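Local coordinates for oligogalacturonate lyase (Yersinia enterocolitica subsp. enterocolitica, PDB 3PE7), which probably cleaves pectin-derived oligogalacturonates in the cytoplasm by beta-elimination, using a seven-bladed beta-propeller that carries a manganese ion, at residues D92-L104 and V107-V120. Residues are numbered along the deposited sequence; the frame is centred on the assembly and turned at random.
Sequences DDALFYVKDGRNL and VDLATLEENVVYQV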
ATOM      1  N   ASP A  92      -4.644  17.790   1.468  1.00 15.28           N
ATOM      2  CA  ASP A  92      -3.645  17.995   0.394  1.00 14.94           C
ATOM      3  C   ASP A  92      -2.518  18.971   0.735  1.00 15.27           C
ATOM      4  O   ASP A  92      -1.821  19.465  -0.162  1.00 15.91           O
ATOM      5  CB  ASP A  92      -4.325  18.457  -0.911  1.00 15.31           C
ATOM      6  CG  ASP A  92      -5.389  17.503  -1.385  1.00 16.52           C
ATOM      7  OD1 ASP A  92      -5.223  16.277  -1.208  1.00 16.49           O
ATOM      8  OD2 ASP A  92      -6.411  17.983  -1.929  1.00 17.85           O
ATOM      9  N   ASP A  93      -2.325  19.245   2.020  1.00 15.06           N
ATOM     10  CA  ASP A  93      -1.375  20.272   2.412  1.00 15.43           C
ATOM     11  C   ASP A  93      -0.100  19.735   3.064  1.00 14.47           C
ATOM     12  O   ASP A  93       0.805  20.512   3.384  1.00 14.11           O
ATOM     13  CB  ASP A  93      -2.048  21.315   3.323  1.00 16.37           C
ATOM     14  CG  ASP A  93      -2.645  20.719   4.584  1.00 19.61           C
ATOM     15  OD1 ASP A  93      -3.035  21.512   5.472  1.00 26.93           O
ATOM     16  OD2 ASP A  93      -2.779  19.482   4.721  1.00 23.43           O
ATOM     17  N   ALA A  94      -0.052  18.422   3.276  1.00 13.60           N
ATOM     18  CA  ALA A  94       1.108  17.810   3.939  1.00 12.97           C
ATOM     19  C   ALA A  94       1.457  16.439   3.385  1.00 12.49           C
ATOM     20  O   ALA A  94       0.597  15.721   2.884  1.00 12.37           O
ATOM     21  CB  ALA A  94       0.888  17.719   5.445  1.00 13.17           C
ATOM     22  N   LEU A  95       2.735  16.087   3.495  1.00 11.94           N
ATOM     23  CA  LEU A  95       3.202  14.722   3.269  1.00 11.01           C
ATOM     24  C   LEU A  95       3.699  14.153   4.595  1.00 11.42           C
ATOM     25  O   LEU A  95       4.433  14.825   5.315  1.00 11.58           O
ATOM     26  CB  LEU A  95       4.342  14.704   2.256  1.00 11.00           C
ATOM     27  CG  LEU A  95       5.307  13.511   2.246  1.00 10.31           C
ATOM     28  CD1 LEU A  95       4.616  12.241   1.718  1.00 11.76           C
ATOM     29  CD2 LEU A  95       6.513  13.879   1.389  1.00 10.56           C
ATOM     30  N   PHE A  96       3.282  12.933   4.917  1.00 10.74           N
ATOM     31  CA  PHE A  96       3.847  12.182   6.054  1.00 11.30           C
ATOM     32  C   PHE A  96       4.671  11.016   5.523  1.00 11.49           C
ATOM     33  O   PHE A  96       4.234  10.308   4.612  1.00 11.19           O
ATOM     34  CB  PHE A  96       2.750  11.641   6.964  1.00 10.48           C
ATOM     35  CG  PHE A  96       2.008  12.711   7.713  1.00 11.38           C
ATOM     36  CD1 PHE A  96       0.891  13.327   7.145  1.00 10.77           C
ATOM     37  CD2 PHE A  96       2.424  13.100   8.983  1.00 10.53           C
ATOM     38  CE1 PHE A  96       0.193  14.334   7.849  1.00 12.70           C
ATOM     39  CE2 PHE A  96       1.728  14.094   9.701  1.00 11.97           C
ATOM     40  CZ  PHE A  96       0.620  14.719   9.127  1.00 11.22           C
ATOM     41  N   TYR A  97       5.867  10.822   6.084  1.00 11.63           N
ATOM     42  CA  TYR A  97       6.719   9.712   5.663  1.00 11.45           C
ATOM     43  C   TYR A  97       7.740   9.419   6.756  1.00 12.29           C
ATOM     44  O   TYR A  97       7.907  10.208   7.687  1.00 12.15           O
ATOM     45  CB  TYR A  97       7.439  10.051   4.341  1.00 11.63           C
ATOM     46  CG  TYR A  97       8.621  10.982   4.516  1.00 12.02           C
ATOM     47  CD1 TYR A  97       8.440  12.354   4.738  1.00 12.81           C
ATOM     48  CD2 TYR A  97       9.935  10.494   4.465  1.00 13.81           C
ATOM     49  CE1 TYR A  97       9.534  13.213   4.897  1.00 12.94           C
ATOM     50  CE2 TYR A  97      11.030  11.358   4.630  1.00 12.97           C
ATOM     51  CZ  TYR A  97      10.822  12.705   4.847  1.00 14.31           C
ATOM     52  OH  TYR A  97      11.894  13.562   5.023  1.00 14.77           O
ATOM     53  N   VAL A  98       8.422   8.286   6.631  1.00 12.33           N
ATOM     54  CA  VAL A  98       9.451   7.893   7.599  1.00 12.17           C
ATOM     55  C   VAL A  98      10.863   8.093   7.016  1.00 12.64           C
ATOM     56  O   VAL A  98      11.184   7.634   5.904  1.00 12.46           O
ATOM     57  CB  VAL A  98       9.289   6.439   8.060  1.00 11.90           C
ATOM     58  CG1 VAL A  98      10.412   6.062   9.068  1.00 12.10           C
ATOM     59  CG2 VAL A  98       7.918   6.219   8.687  1.00 12.96           C
ATOM     60  N   LYS A  99      11.691   8.784   7.791  1.00 12.85           N
ATOM     61  CA  LYS A  99      13.076   9.044   7.424  1.00 14.20           C
ATOM     62  C   LYS A  99      13.982   8.281   8.384  1.00 15.10           C
ATOM     63  O   LYS A  99      13.737   8.248   9.599  1.00 14.47           O
ATOM     64  CB  LYS A  99      13.371  10.535   7.500  1.00 14.69           C
ATOM     65  CG  LYS A  99      14.574  10.992   6.655  1.00 19.21           C
ATOM     66  CD  LYS A  99      15.136  12.320   7.154  1.00 25.63           C
ATOM     67  CE  LYS A  99      14.052  13.355   7.437  1.00 29.00           C
ATOM     68  NZ  LYS A  99      14.579  14.755   7.579  1.00 33.08           N
ATOM     69  N   ASP A 100      15.009   7.649   7.814  1.00 16.06           N
ATOM     70  CA  ASP A 100      16.018   6.911   8.574  1.00 17.69           C
ATOM     71  C   ASP A 100      15.447   5.808   9.446  1.00 18.06           C
ATOM     72  O   ASP A 100      16.004   5.487  10.500  1.00 19.44           O
ATOM     73  CB  ASP A 100      16.922   7.877   9.361  1.00 18.49           C
ATOM     74  CG  ASP A 100      17.801   8.701   8.452  1.00 19.99           C
ATOM     75  OD1 ASP A 100      18.293   8.156   7.443  1.00 23.32           O
ATOM     76  OD2 ASP A 100      17.986   9.903   8.727  1.00 24.56           O
ATOM     77  N   GLY A 101      14.334   5.225   9.000  1.00 17.63           N
ATOM     78  CA  GLY A 101      13.686   4.138   9.707  1.00 16.96           C
ATOM     79  C   GLY A 101      12.944   4.478  10.989  1.00 16.80           C
ATOM     80  O   GLY A 101      12.123   3.691  11.430  1.00 17.61           O
ATOM     81  N   ARG A 102      13.202   5.648  11.567  1.00 16.59           N
ATOM     82  CA  ARG A 102      12.784   5.939  12.953  1.00 16.30           C
ATOM     83  C   ARG A 102      11.985   7.235  13.117  1.00 15.20           C
ATOM     84  O   ARG A 102      11.232   7.388  14.083  1.00 15.33           O
ATOM     85  CB  ARG A 102      14.024   6.006  13.874  1.00 16.74           C
ATOM     86  CG  ARG A 102      14.926   7.207  13.576  1.00 21.11           C
ATOM     87  CD  ARG A 102      16.383   7.009  13.972  1.00 28.64           C
ATOM     88  NE  ARG A 102      17.251   7.969  13.275  1.00 32.79           N
ATOM     89  CZ  ARG A 102      18.552   8.147  13.505  1.00 33.39           C
ATOM     90  NH1 ARG A 102      19.194   7.437  14.432  1.00 34.63           N
ATOM     91  NH2 ARG A 102      19.213   9.057  12.802  1.00 34.70           N
ATOM     92  N   ASN A 103      12.172   8.173  12.199  1.00 14.46           N
ATOM     93  CA  ASN A 103      11.594   9.507  12.350  1.00 14.17           C
ATOM     94  C   ASN A 103      10.363   9.685  11.475  1.00 14.06           C
ATOM     95  O   ASN A 103      10.492   9.740  10.246  1.00 13.69           O
ATOM     96  CB  ASN A 103      12.621  10.574  11.959  1.00 13.85           C
ATOM     97  CG  ASN A 103      13.834  10.583  12.878  1.00 16.19           C
ATOM     98  OD1 ASN A 103      13.703  10.431  14.086  1.00 19.31           O
ATOM     99  ND2 ASN A 103      15.022  10.745  12.299  1.00 19.50           N
ATOM    100  N   LEU A 104       9.190   9.749  12.111  1.00 13.87           N
ATOM    101  CA  LEU A 104       7.963  10.034  11.375  1.00 14.30           C
ATOM    102  C   LEU A 104       7.911  11.540  11.126  1.00 13.78           C
ATOM    103  O   LEU A 104       7.848  12.335  12.081  1.00 14.91           O
ATOM    104  CB  LEU A 104       6.732   9.521  12.143  1.00 14.77           C
ATOM    105  CG  LEU A 104       5.373   9.482  11.409  1.00 18.29           C
ATOM    106  CD1 LEU A 104       4.794  10.880  11.118  1.00 22.86           C
ATOM    107  CD2 LEU A 104       5.400   8.650  10.128  1.00 20.11           C
ATOM    108  N   VAL A 107       5.812  16.956   6.204  1.00 13.31           N
ATOM    109  CA  VAL A 107       6.333  17.972   5.306  1.00 13.16           C
ATOM    110  C   VAL A 107       5.184  18.905   4.908  1.00 14.11           C
ATOM    111  O   VAL A 107       4.170  18.444   4.360  1.00 14.07           O
ATOM    112  CB  VAL A 107       6.951  17.351   4.022  1.00 13.16           C
ATOM    113  CG1 VAL A 107       7.565  18.418   3.164  1.00 11.66           C
ATOM    114  CG2 VAL A 107       7.979  16.280   4.386  1.00 13.49           C
ATOM    115  N   ASP A 108       5.355  20.201   5.181  1.00 14.53           N
ATOM    116  CA  ASP A 108       4.418  21.233   4.724  1.00 15.87           C
ATOM    117  C   ASP A 108       4.587  21.378   3.215  1.00 15.92           C
ATOM    118  O   ASP A 108       5.669  21.697   2.732  1.00 15.48           O
ATOM    119  CB  ASP A 108       4.707  22.558   5.449  1.00 16.11           C
ATOM    120  CG  ASP A 108       3.700  23.651   5.112  1.00 19.40           C
ATOM    121  OD1 ASP A 108       3.624  24.080   3.950  1.00 22.89           O
ATOM    122  OD2 ASP A 108       2.996  24.103   6.030  1.00 26.18           O
ATOM    123  N   LEU A 109       3.534  21.101   2.446  1.00 16.51           N
ATOM    124  CA  LEU A 109       3.687  21.095   0.988  1.00 17.38           C
ATOM    125  C   LEU A 109       3.846  22.481   0.350  1.00 17.99           C
ATOM    126  O   LEU A 109       4.336  22.598  -0.773  1.00 19.31           O
ATOM    127  CB  LEU A 109       2.571  20.294   0.317  1.00 17.11           C
ATOM    128  CG  LEU A 109       2.617  18.772   0.486  1.00 17.81           C
ATOM    129  CD1 LEU A 109       1.438  18.155  -0.275  1.00 17.45           C
ATOM    130  CD2 LEU A 109       3.949  18.173  -0.001  1.00 18.49           C
ATOM    131  N   ALA A 110       3.459  23.524   1.074  1.00 18.43           N
ATOM    132  CA  ALA A 110       3.618  24.888   0.582  1.00 19.05           C
ATOM    133  C   ALA A 110       5.052  25.383   0.762  1.00 19.05           C
ATOM    134  O   ALA A 110       5.636  25.924  -0.176  1.00 20.34           O
ATOM    135  CB  ALA A 110       2.636  25.820   1.283  1.00 19.53           C
ATOM    136  N   THR A 111       5.611  25.161   1.948  1.00 18.20           N
ATOM    137  CA  THR A 111       6.936  25.669   2.321  1.00 17.71           C
ATOM    138  C   THR A 111       8.052  24.643   2.166  1.00 17.39           C
ATOM    139  O   THR A 111       9.211  25.021   1.993  1.00 17.79           O
ATOM    140  CB  THR A 111       6.964  26.159   3.787  1.00 18.07           C
ATOM    141  OG1 THR A 111       6.835  25.046   4.676  1.00 17.39           O
ATOM    142  CG2 THR A 111       5.839  27.164   4.061  1.00 17.84           C
ATOM    143  N   LEU A 112       7.672  23.359   2.204  1.00 16.98           N
ATOM    144  CA  LEU A 112       8.583  22.198   2.222  1.00 16.68           C
ATOM    145  C   LEU A 112       9.380  22.066   3.528  1.00 16.67           C
ATOM    146  O   LEU A 112      10.289  21.240   3.637  1.00 15.86           O
ATOM    147  CB  LEU A 112       9.485  22.141   0.973  1.00 16.91           C
ATOM    148  CG  LEU A 112       8.754  22.095  -0.372  1.00 17.84           C
ATOM    149  CD1 LEU A 112       9.730  22.122  -1.514  1.00 18.71           C
ATOM    150  CD2 LEU A 112       7.838  20.874  -0.468  1.00 16.36           C
ATOM    151  N   GLU A 113       9.010  22.860   4.530  1.00 16.43           N
ATOM    152  CA  GLU A 113       9.577  22.685   5.867  1.00 16.84           C
ATOM    153  C   GLU A 113       9.120  21.348   6.473  1.00 16.50           C
ATOM    154  O   GLU A 113       7.970  20.930   6.282  1.00 16.42           O
ATOM    155  CB  GLU A 113       9.195  23.876   6.771  1.00 17.46           C
ATOM    156  CG  GLU A 113       9.832  25.189   6.296  1.00 19.44           C
ATOM    157  CD  GLU A 113       9.295  26.427   6.990  1.00 24.53           C
ATOM    158  OE1 GLU A 113       8.480  26.311   7.929  1.00 24.14           O
ATOM    159  OE2 GLU A 113       9.709  27.534   6.600  1.00 26.86           O
ATOM    160  N   GLU A 114      10.030  20.668   7.173  1.00 16.12           N
ATOM    161  CA  GLU A 114       9.709  19.400   7.813  1.00 16.31           C
ATOM    162  C   GLU A 114       9.749  19.485   9.337  1.00 16.67           C
ATOM    163  O   GLU A 114      10.536  20.233   9.911  1.00 17.52           O
ATOM    164  CB  GLU A 114      10.647  18.267   7.331  1.00 16.17           C
ATOM    165  CG  GLU A 114      10.922  18.286   5.827  1.00 15.53           C
ATOM    166  CD  GLU A 114      11.430  16.955   5.286  1.00 15.18           C
ATOM    167  OE1 GLU A 114      11.403  15.926   6.029  1.00 14.47           O
ATOM    168  OE2 GLU A 114      11.867  16.951   4.112  1.00 14.93           O
ATOM    169  N   ASN A 115       8.915  18.687   9.981  1.00 17.06           N
ATOM    170  CA  ASN A 115       8.907  18.560  11.434  1.00 17.55           C
ATOM    171  C   ASN A 115       8.932  17.082  11.791  1.00 17.87           C
ATOM    172  O   ASN A 115       8.215  16.278  11.174  1.00 17.28           O
ATOM    173  CB  ASN A 115       7.628  19.209  11.993  1.00 18.05           C
ATOM    174  CG  ASN A 115       7.569  19.188  13.496  1.00 20.66           C
ATOM    175  OD1 ASN A 115       8.434  19.762  14.175  1.00 23.61           O
ATOM    176  ND2 ASN A 115       6.539  18.540  14.041  1.00 21.62           N
ATOM    177  N   VAL A 116       9.731  16.695  12.782  1.00 17.82           N
ATOM    178  CA  VAL A 116       9.613  15.314  13.245  1.00 18.20           C
ATOM    179  C   VAL A 116       8.462  15.179  14.242  1.00 17.88           C
ATOM    180  O   VAL A 116       8.457  15.802  15.308  1.00 17.84           O
ATOM    181  CB  VAL A 116      10.984  14.631  13.664  1.00 19.15           C
ATOM    182  CG1 VAL A 116      12.064  15.613  13.875  1.00 20.52           C
ATOM    183  CG2 VAL A 116      10.811  13.614  14.811  1.00 18.97           C
ATOM    184  N   VAL A 117       7.462  14.397  13.857  1.00 16.90           N
ATOM    185  CA  VAL A 117       6.261  14.268  14.665  1.00 17.80           C
ATOM    186  C   VAL A 117       6.480  13.259  15.788  1.00 17.90           C
ATOM    187  O   VAL A 117       6.031  13.468  16.923  1.00 19.02           O
ATOM    188  CB  VAL A 117       5.036  13.870  13.802  1.00 17.83           C
ATOM    189  CG1 VAL A 117       3.846  13.572  14.681  1.00 19.42           C
ATOM    190  CG2 VAL A 117       4.701  14.983  12.799  1.00 20.21           C
ATOM    191  N   TYR A 118       7.171  12.164  15.476  1.00 17.40           N
ATOM    192  CA  TYR A 118       7.400  11.096  16.448  1.00 16.64           C
ATOM    193  C   TYR A 118       8.679  10.372  16.076  1.00 16.89           C
ATOM    194  O   TYR A 118       8.944  10.173  14.884  1.00 15.76           O
ATOM    195  CB  TYR A 118       6.221  10.099  16.480  1.00 16.78           C
ATOM    196  CG  TYR A 118       6.449   8.840  17.303  1.00 16.30           C
ATOM    197  CD1 TYR A 118       6.749   7.620  16.685  1.00 15.77           C
ATOM    198  CD2 TYR A 118       6.347   8.861  18.704  1.00 17.53           C
ATOM    199  CE1 TYR A 118       6.950   6.458  17.424  1.00 17.53           C
ATOM    200  CE2 TYR A 118       6.541   7.689  19.465  1.00 17.26           C
ATOM    201  CZ  TYR A 118       6.858   6.490  18.813  1.00 20.58           C
ATOM    202  OH  TYR A 118       7.051   5.329  19.548  1.00 18.30           O
ATOM    203  N   GLN A 119       9.461   9.993  17.090  1.00 16.51           N
ATOM    204  CA  GLN A 119      10.644   9.167  16.880  1.00 16.90           C
ATOM    205  C   GLN A 119      10.498   7.832  17.605  1.00 16.76           C
ATOM    206  O   GLN A 119      10.234   7.789  18.816  1.00 16.27           O
ATOM    207  CB  GLN A 119      11.909   9.887  17.354  1.00 17.64           C
ATOM    208  CG  GLN A 119      13.174   9.066  17.175  1.00 19.69           C
ATOM    209  CD  GLN A 119      14.422   9.848  17.489  1.00 24.15           C
ATOM    210  OE1 GLN A 119      14.913   9.815  18.611  1.00 26.47           O
ATOM    211  NE2 GLN A 119      14.935  10.572  16.506  1.00 25.33           N
ATOM    212  N   VAL A 120      10.678   6.735  16.871  1.00 16.47           N
ATOM    213  CA  VAL A 120      10.683   5.423  17.488  1.00 16.31           C
ATOM    214  C   VAL A 120      11.840   5.422  18.497  1.00 17.10           C
ATOM    215  O   VAL A 120      12.965   5.780  18.134  1.00 17.62           O
ATOM    216  CB  VAL A 120      10.867   4.300  16.447  1.00 16.03           C
ATOM    217  CG1 VAL A 120      10.902   2.927  17.123  1.00 14.87           C
ATOM    218  CG2 VAL A 120       9.732   4.361  15.379  1.00 15.56           C
TER
HETATM  219  O   HOH W   1       0.807  23.303   2.741  1.00 28.37           O
HETATM  220  O   HOH W   2       0.584  22.515   5.958  1.00 48.65           O
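Leu95 and Val107 lie side by side as an antiparallel hydrogen-bonded pair, with Leu95 CD2 4.1 Å from Val107 CG2. Leu109 CD2 approaches Leu95 CB as well. Val107 CG2 also meets the edge of the Tyr97 ring at CE1 (3.5 Å). Farther along the sheet, Leu104 CD1 packs on Val117 CB, alongside rather than end-on. Backbone bonds tie both ends: Val107 N to Leu95 O and Leu95 N to Val107 O at one, Leu104 N to Tyr118 O and Val117 N to Leu104 O at the other, where Val117 and Tyr118 both face Leu104 in a classic beta bulge. With CG set between its backbone N and carbonyl carbon (chi1 77°), Tyr97 brings its hydroxyl to Glu114 OE1 at 2.6 Å, in the ring plane and on the syn lone pair. The carboxylate stands 74° to the ring; Lys99 NZ adds a long salt bridge to OE1, and Lys3 binds OE2. Near the turn at Asp100 and Gly101, Gln119 NE2 donates to Asn103 OD1 (2.7 Å), nearly straight and in both amide planes. At the opposite end, Asp108 OD1 accepts from Ala110 N, an Asx turn, and from Thr111 N, which extends it to an Asx motif. The contact thus joins the three outer strands of a four-stranded propeller blade; two lysines, one in a long contact, would tend to keep Glu114 ionised as an acceptor for Tyr97 OH.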